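Local coordinates for transcriptional regulator nlh2 (Aquifex aeolicus, PDB 4G3V), which activates sigma54-dependent transcription under the control of its GAF domain, the part present in this structure in an inactive state, at the interface of chains A and B. Sequence-based numbering; all coordinates share one arbitrary frame. Chains: chain A/B, Transcriptional regulator nlh2.

Contact 1: the interface of chains A and B. Residues chain A 16, 19-20, 155, 158; chain B 121, 154, 157-158.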
ATOM      1  N   THR A  16      -4.489  -6.382  -3.824  1.00 22.90           N
ATOM      2  CA  THR A  16      -4.872  -5.397  -4.835  1.00 22.93           C
ATOM      3  C   THR A  16      -5.627  -6.067  -5.981  1.00 21.98           C
ATOM      4  O   THR A  16      -6.603  -5.526  -6.502  1.00 22.28           O
ATOM      5  CB  THR A  16      -3.629  -4.645  -5.353  1.00 23.35           C
ATOM      6  OG1 THR A  16      -2.997  -3.986  -4.250  1.00 23.28           O
ATOM      7  CG2 THR A  16      -3.968  -3.613  -6.402  1.00 25.61           C
ATOM      8  N   LEU A  19      -9.166  -6.788  -4.688  1.00 23.40           N
ATOM      9  CA  LEU A  19      -9.954  -5.580  -4.507  1.00 24.37           C
ATOM     10  C   LEU A  19     -10.231  -4.797  -5.800  1.00 24.10           C
ATOM     11  O   LEU A  19     -11.097  -3.919  -5.817  1.00 25.24           O
ATOM     12  CB  LEU A  19      -9.288  -4.676  -3.475  1.00 23.15           C
ATOM     13  CG  LEU A  19      -9.155  -5.281  -2.074  1.00 22.48           C
ATOM     14  CD1 LEU A  19      -8.467  -4.284  -1.149  1.00 24.17           C
ATOM     15  CD2 LEU A  19     -10.517  -5.693  -1.517  1.00 23.95           C
ATOM     16  N   THR A  20      -9.507  -5.105  -6.867  1.00 23.56           N
ATOM     17  CA  THR A  20      -9.802  -4.517  -8.176  1.00 26.15           C
ATOM     18  C   THR A  20     -10.610  -5.468  -9.074  1.00 26.52           C
ATOM     19  O   THR A  20     -10.805  -5.203 -10.260  1.00 27.61           O
ATOM     20  CB  THR A  20      -8.528  -4.064  -8.914  1.00 27.03           C
ATOM     21  OG1 THR A  20      -7.597  -5.158  -9.047  1.00 26.63           O
ATOM     22  CG2 THR A  20      -7.872  -2.910  -8.154  1.00 28.92           C
ATOM     23  N   LEU A 155      -5.182   0.166   1.226  1.00 22.18           N
ATOM     24  CA  LEU A 155      -5.783  -0.528   0.095  1.00 23.97           C
ATOM     25  C   LEU A 155      -7.275  -0.643   0.328  1.00 21.74           C
ATOM     26  O   LEU A 155      -8.083  -0.490  -0.599  1.00 22.12           O
ATOM     27  CB  LEU A 155      -5.172  -1.910  -0.087  1.00 23.39           C
ATOM     28  CG  LEU A 155      -3.699  -1.962  -0.481  1.00 24.93           C
ATOM     29  CD1 LEU A 155      -3.224  -3.401  -0.495  1.00 25.50           C
ATOM     30  CD2 LEU A 155      -3.462  -1.313  -1.825  1.00 25.77           C
ATOM     31  N   MET A 158      -9.077   2.624  -0.428  1.00 23.96           N
ATOM     32  CA  MET A 158      -9.310   2.756  -1.864  0.78 23.60           C
ATOM     33  C   MET A 158     -10.539   1.940  -2.251  1.00 24.29           C
ATOM     34  O   MET A 158     -11.384   2.388  -3.016  1.00 26.37           O
ATOM     35  CB  MET A 158      -8.108   2.257  -2.669  0.78 24.01           C
ATOM     36  CG  MET A 158      -6.815   3.050  -2.493  0.78 26.37           C
ATOM     37  SD  MET A 158      -6.848   4.699  -3.199  0.78 30.61           S
ATOM     38  CE  MET A 158      -7.241   4.373  -4.911  0.78 28.33           C
TER
ATOM     39  N   LYS B 121      -1.217  -2.453 -11.670  1.00 26.49           N
ATOM     40  CA  LYS B 121      -2.080  -3.556 -12.121  1.00 25.57           C
ATOM     41  C   LYS B 121      -3.518  -3.438 -11.650  1.00 24.86           C
ATOM     42  O   LYS B 121      -3.790  -3.071 -10.498  1.00 26.10           O
ATOM     43  CB  LYS B 121      -1.531  -4.910 -11.626  1.00 27.27           C
ATOM     44  CG  LYS B 121      -0.153  -5.264 -12.129  1.00 29.35           C
ATOM     45  CD  LYS B 121       0.211  -6.700 -11.759  1.00 32.09           C
ATOM     46  CE  LYS B 121       1.581  -7.076 -12.268  1.00 33.31           C
ATOM     47  NZ  LYS B 121       1.947  -8.452 -11.814  1.00 35.74           N
ATOM     48  N   ASN B 154       0.548  -0.291  -6.474  1.00 22.89           N
ATOM     49  CA  ASN B 154      -0.708  -0.956  -6.179  1.00 23.69           C
ATOM     50  C   ASN B 154      -1.828   0.034  -5.884  1.00 23.78           C
ATOM     51  O   ASN B 154      -2.955  -0.138  -6.353  1.00 24.08           O
ATOM     52  CB  ASN B 154      -0.521  -1.944  -5.038  1.00 23.88           C
ATOM     53  CG  ASN B 154       0.071  -3.261  -5.513  1.00 28.25           C
ATOM     54  OD1 ASN B 154      -0.601  -4.049  -6.175  1.00 31.99           O
ATOM     55  ND2 ASN B 154       1.319  -3.501  -5.184  1.00 29.71           N
ATOM     56  N   GLY B 157      -2.941   1.231  -9.123  1.00 22.97           N
ATOM     57  CA  GLY B 157      -3.798   0.234  -9.753  1.00 22.89           C
ATOM     58  C   GLY B 157      -5.237   0.359  -9.276  1.00 23.83           C
ATOM     59  O   GLY B 157      -6.177   0.335 -10.070  1.00 26.17           O
ATOM     60  N   MET B 158      -5.426   0.530  -7.977  1.00 24.09           N
ATOM     61  CA  MET B 158      -6.773   0.709  -7.486  0.56 24.38           C
ATOM     62  C   MET B 158      -7.379   2.008  -8.002  1.00 24.88           C
ATOM     63  O   MET B 158      -8.581   2.053  -8.306  1.00 26.23           O
ATOM     64  CB  MET B 158      -6.788   0.627  -5.979  0.56 25.55           C
ATOM     65  CG  MET B 158      -6.242  -0.702  -5.501  0.56 25.14           C
ATOM     66  SD  MET B 158      -6.569  -0.950  -3.783  0.56 26.65           S
ATOM     67  CE  MET B 158      -8.335  -1.266  -3.856  0.56 24.71           C
TER

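Contact 2: the interface of chains A and B. Residues chain A 9, 12-13, 16, 151, 155; chain B 150-151, 154.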
ATOM      1  N   ILE A   9       5.193  -8.456   0.275  1.00 28.60           N
ATOM      2  CA  ILE A   9       5.069  -7.872  -1.053  1.00 28.84           C
ATOM      3  C   ILE A   9       4.010  -8.630  -1.843  1.00 26.90           C
ATOM      4  O   ILE A   9       3.101  -8.031  -2.460  1.00 27.34           O
ATOM      5  CB  ILE A   9       6.422  -7.907  -1.779  1.00 29.21           C
ATOM      6  CG1 ILE A   9       7.362  -6.862  -1.150  1.00 34.38           C
ATOM      7  CG2 ILE A   9       6.243  -7.643  -3.263  1.00 30.56           C
ATOM      8  CD1 ILE A   9       8.836  -7.048  -1.495  1.00 37.29           C
ATOM      9  N   VAL A  12       0.356  -8.016  -0.612  1.00 23.37           N
ATOM     10  CA  VAL A  12      -0.123  -6.713  -1.054  1.00 23.16           C
ATOM     11  C   VAL A  12      -0.530  -6.779  -2.534  1.00 22.91           C
ATOM     12  O   VAL A  12      -1.599  -6.284  -2.918  1.00 23.31           O
ATOM     13  CB  VAL A  12       0.940  -5.617  -0.811  1.00 25.43           C
ATOM     14  CG1 VAL A  12       0.644  -4.367  -1.643  1.00 26.84           C
ATOM     15  CG2 VAL A  12       1.006  -5.288   0.678  1.00 26.84           C
ATOM     16  N   ASN A  13       0.290  -7.394  -3.373  1.00 23.05           N
ATOM     17  CA  ASN A  13      -0.111  -7.569  -4.779  1.00 24.71           C
ATOM     18  C   ASN A  13      -1.408  -8.370  -4.909  1.00 21.44           C
ATOM     19  O   ASN A  13      -2.286  -8.031  -5.697  1.00 22.70           O
ATOM     20  CB  ASN A  13       0.985  -8.268  -5.595  1.00 26.01           C
ATOM     21  CG  ASN A  13       2.256  -7.460  -5.684  1.00 27.11           C
ATOM     22  OD1 ASN A  13       2.247  -6.245  -5.499  1.00 26.28           O
ATOM     23  ND2 ASN A  13       3.366  -8.136  -5.977  1.00 28.61           N
ATOM     24  N   THR A  16      -4.489  -6.382  -3.824  1.00 22.90           N
ATOM     25  CA  THR A  16      -4.872  -5.397  -4.835  1.00 22.93           C
ATOM     26  C   THR A  16      -5.627  -6.067  -5.981  1.00 21.98           C
ATOM     27  O   THR A  16      -6.603  -5.526  -6.502  1.00 22.28           O
ATOM     28  CB  THR A  16      -3.629  -4.645  -5.353  1.00 23.35           C
ATOM     29  OG1 THR A  16      -2.997  -3.986  -4.250  1.00 23.28           O
ATOM     30  CG2 THR A  16      -3.968  -3.613  -6.402  1.00 25.61           C
ATOM     31  N   VAL A 151      -0.528  -0.592   5.317  1.00 26.07           N
ATOM     32  CA  VAL A 151      -0.687  -0.589   3.868  1.00 25.31           C
ATOM     33  C   VAL A 151      -2.020  -1.224   3.494  1.00 24.72           C
ATOM     34  O   VAL A 151      -2.746  -0.707   2.651  1.00 24.89           O
ATOM     35  CB  VAL A 151       0.446  -1.348   3.167  1.00 25.93           C
ATOM     36  CG1 VAL A 151       0.071  -1.651   1.719  1.00 25.07           C
ATOM     37  CG2 VAL A 151       1.744  -0.545   3.234  1.00 27.19           C
ATOM     38  N   LEU A 155      -5.182   0.166   1.226  1.00 22.18           N
ATOM     39  CA  LEU A 155      -5.783  -0.528   0.095  1.00 23.97           C
ATOM     40  C   LEU A 155      -7.275  -0.643   0.328  1.00 21.74           C
ATOM     41  O   LEU A 155      -8.083  -0.490  -0.599  1.00 22.12           O
ATOM     42  CB  LEU A 155      -5.172  -1.910  -0.087  1.00 23.39           C
ATOM     43  CG  LEU A 155      -3.699  -1.962  -0.481  1.00 24.93           C
ATOM     44  CD1 LEU A 155      -3.224  -3.401  -0.495  1.00 25.50           C
ATOM     45  CD2 LEU A 155      -3.462  -1.313  -1.825  1.00 25.77           C
TER
ATOM     46  N   ASN B 150       6.512  -0.284  -4.636  1.00 26.07           N
ATOM     47  CA  ASN B 150       5.552  -1.324  -5.014  1.00 27.88           C
ATOM     48  C   ASN B 150       4.163  -1.063  -4.447  1.00 27.02           C
ATOM     49  O   ASN B 150       3.165  -1.255  -5.137  1.00 26.97           O
ATOM     50  CB  ASN B 150       5.984  -2.714  -4.580  1.00 29.86           C
ATOM     51  CG  ASN B 150       4.943  -3.765  -4.943  1.00 34.52           C
ATOM     52  OD1 ASN B 150       4.797  -4.110  -6.102  1.00 38.73           O
ATOM     53  ND2 ASN B 150       4.180  -4.226  -3.959  1.00 35.60           N
ATOM     54  N   VAL B 151       4.098  -0.617  -3.197  1.00 24.33           N
ATOM     55  CA  VAL B 151       2.818  -0.271  -2.594  1.00 24.59           C
ATOM     56  C   VAL B 151       2.156   0.855  -3.382  1.00 24.53           C
ATOM     57  O   VAL B 151       0.954   0.815  -3.648  1.00 25.11           O
ATOM     58  CB  VAL B 151       2.986   0.174  -1.124  1.00 26.22           C
ATOM     59  CG1 VAL B 151       1.735   0.826  -0.619  1.00 27.18           C
ATOM     60  CG2 VAL B 151       3.351  -1.021  -0.251  1.00 26.75           C
ATOM     61  N   ASN B 154       0.548  -0.291  -6.474  1.00 22.89           N
ATOM     62  CA  ASN B 154      -0.708  -0.956  -6.179  1.00 23.69           C
ATOM     63  C   ASN B 154      -1.828   0.034  -5.884  1.00 23.78           C
ATOM     64  O   ASN B 154      -2.955  -0.138  -6.353  1.00 24.08           O
ATOM     65  CB  ASN B 154      -0.521  -1.944  -5.038  1.00 23.88           C
ATOM     66  CG  ASN B 154       0.071  -3.261  -5.513  1.00 28.25           C
ATOM     67  OD1 ASN B 154      -0.601  -4.049  -6.175  1.00 31.99           O
ATOM     68  ND2 ASN B 154       1.319  -3.501  -5.184  1.00 29.71           N
TER

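Contact 1: the interface of chains A and B
The C-terminal end of helix 4-19 of chain A, with A:Thr20 of the loop after it, and helix 139-162 of chain A receive helix 139-162 of chain B; B:Lys121, at the end of strand 113-122, borders the patch. In this GAF domain the first and last helices of each copy build the two-fold contact, here around B:Met158. Its CG lies anti to the carbonyl carbon (chi1 -58°); the extended chi2 carries SD into the groove between the two helices of chain A, and the bend at chi3 turns CE toward A:Leu19 and A:Leu155. SD rests against A:Leu155 CD2 at 3.7 Å, the two side chains crossing at about a right angle. The terminal methyl CE settles at the floor, 3.6 Å from A:Leu19 CB and 3.4 Å from the backbone A:Leu155 O. Nearer the root, B:Met158 CG is 3.8 Å from A:Thr16 CG2, and the methyl of A:Thr20 packs beside it. The A:Thr20 hydroxyl turns back into its own chain, OG1 donating to A:Thr16 O at 2.8 Å, while its methyl faces chain B. A:Met158 has another shape, bent at both chi2 and chi3; its CB meets B:Met158 CE at 3.7 Å, while its own methyl curls over the backbone and CB of B:Met158. The two methionines therefore depart locally from exact two-fold symmetry. At the polar margin A:Thr16 OG1 makes a weak hydrogen bond to the amide oxygen of B:Asn154, OD1, at 3.1 Å, and its methyl also faces B:Asn154.

Contact 2: the interface of chains A and B
Helix 4-19 of chain A runs nearly parallel to helix 139-162 of chain B, with CA of A:Asn13 6.8 Å from CA of B:Asn154. Between them three asparagine amides meet on one oxygen. A:Asn13 OD1 accepts from B:Asn154 ND2 at 2.9 Å, a fairly straight bond (160° at H) that arrives nearly along the C=O axis. B:Asn150 ND2 gives a second, longer bond to the same oxygen at 3.2 Å, the donor tilted from the carbonyl plane of A:Asn13 although the acceptor lies in the amide plane of B:Asn150. The B:Asn150 amide is turned 68° against that of A:Asn13, the B:Asn154 amide less. Placing CG anti to the backbone N (chi1 178°) swings the B:Asn150 amide toward chain A. B:Asn154 ND2 also reaches back to B:Asn150 O at 2.9 Å, from above the carbonyl plane, a bond within chain B that helps fix the rotation of its amide. A:Val12 CG1 covers this nitrogen at 3.7 Å, and A:Ile9 CG2 borders B:Asn150. A:Thr16 OG1 donates to A:Val12 O at 3.0 Å; its one hydrogen is probably given mainly there, which fits the weakness of its bond to B:Asn154. Toward the two-fold axis, A:Val151 and B:Val151 meet tip to tip, their CG1 methyls 3.8 Å apart. Directional amide bonds beside this apolar contact likely set the register of the helices in the deposited pair of GAF domains, probably the dimer of the protein.

The C-alpha centres of contact 1 and contact 2 lie about 7 Å apart, and the two share A:Thr16, A:Leu155 and B:Asn154. They are successive stretches of one seam, in which helices 4-19 and 139-162 of chain A face helix 139-162 of chain B; contact 1 lies toward the C-terminal ends of these helices. Packing is mainly apolar in contact 1 and more polar in contact 2, and B:Asn154 joins the two. Two-fold symmetry repeats the seam with the chains exchanged, giving a helical interface that probably represents the dimer. A shift of either terminal helix would probably be felt in both contacts, a plausible route for GAF regulation.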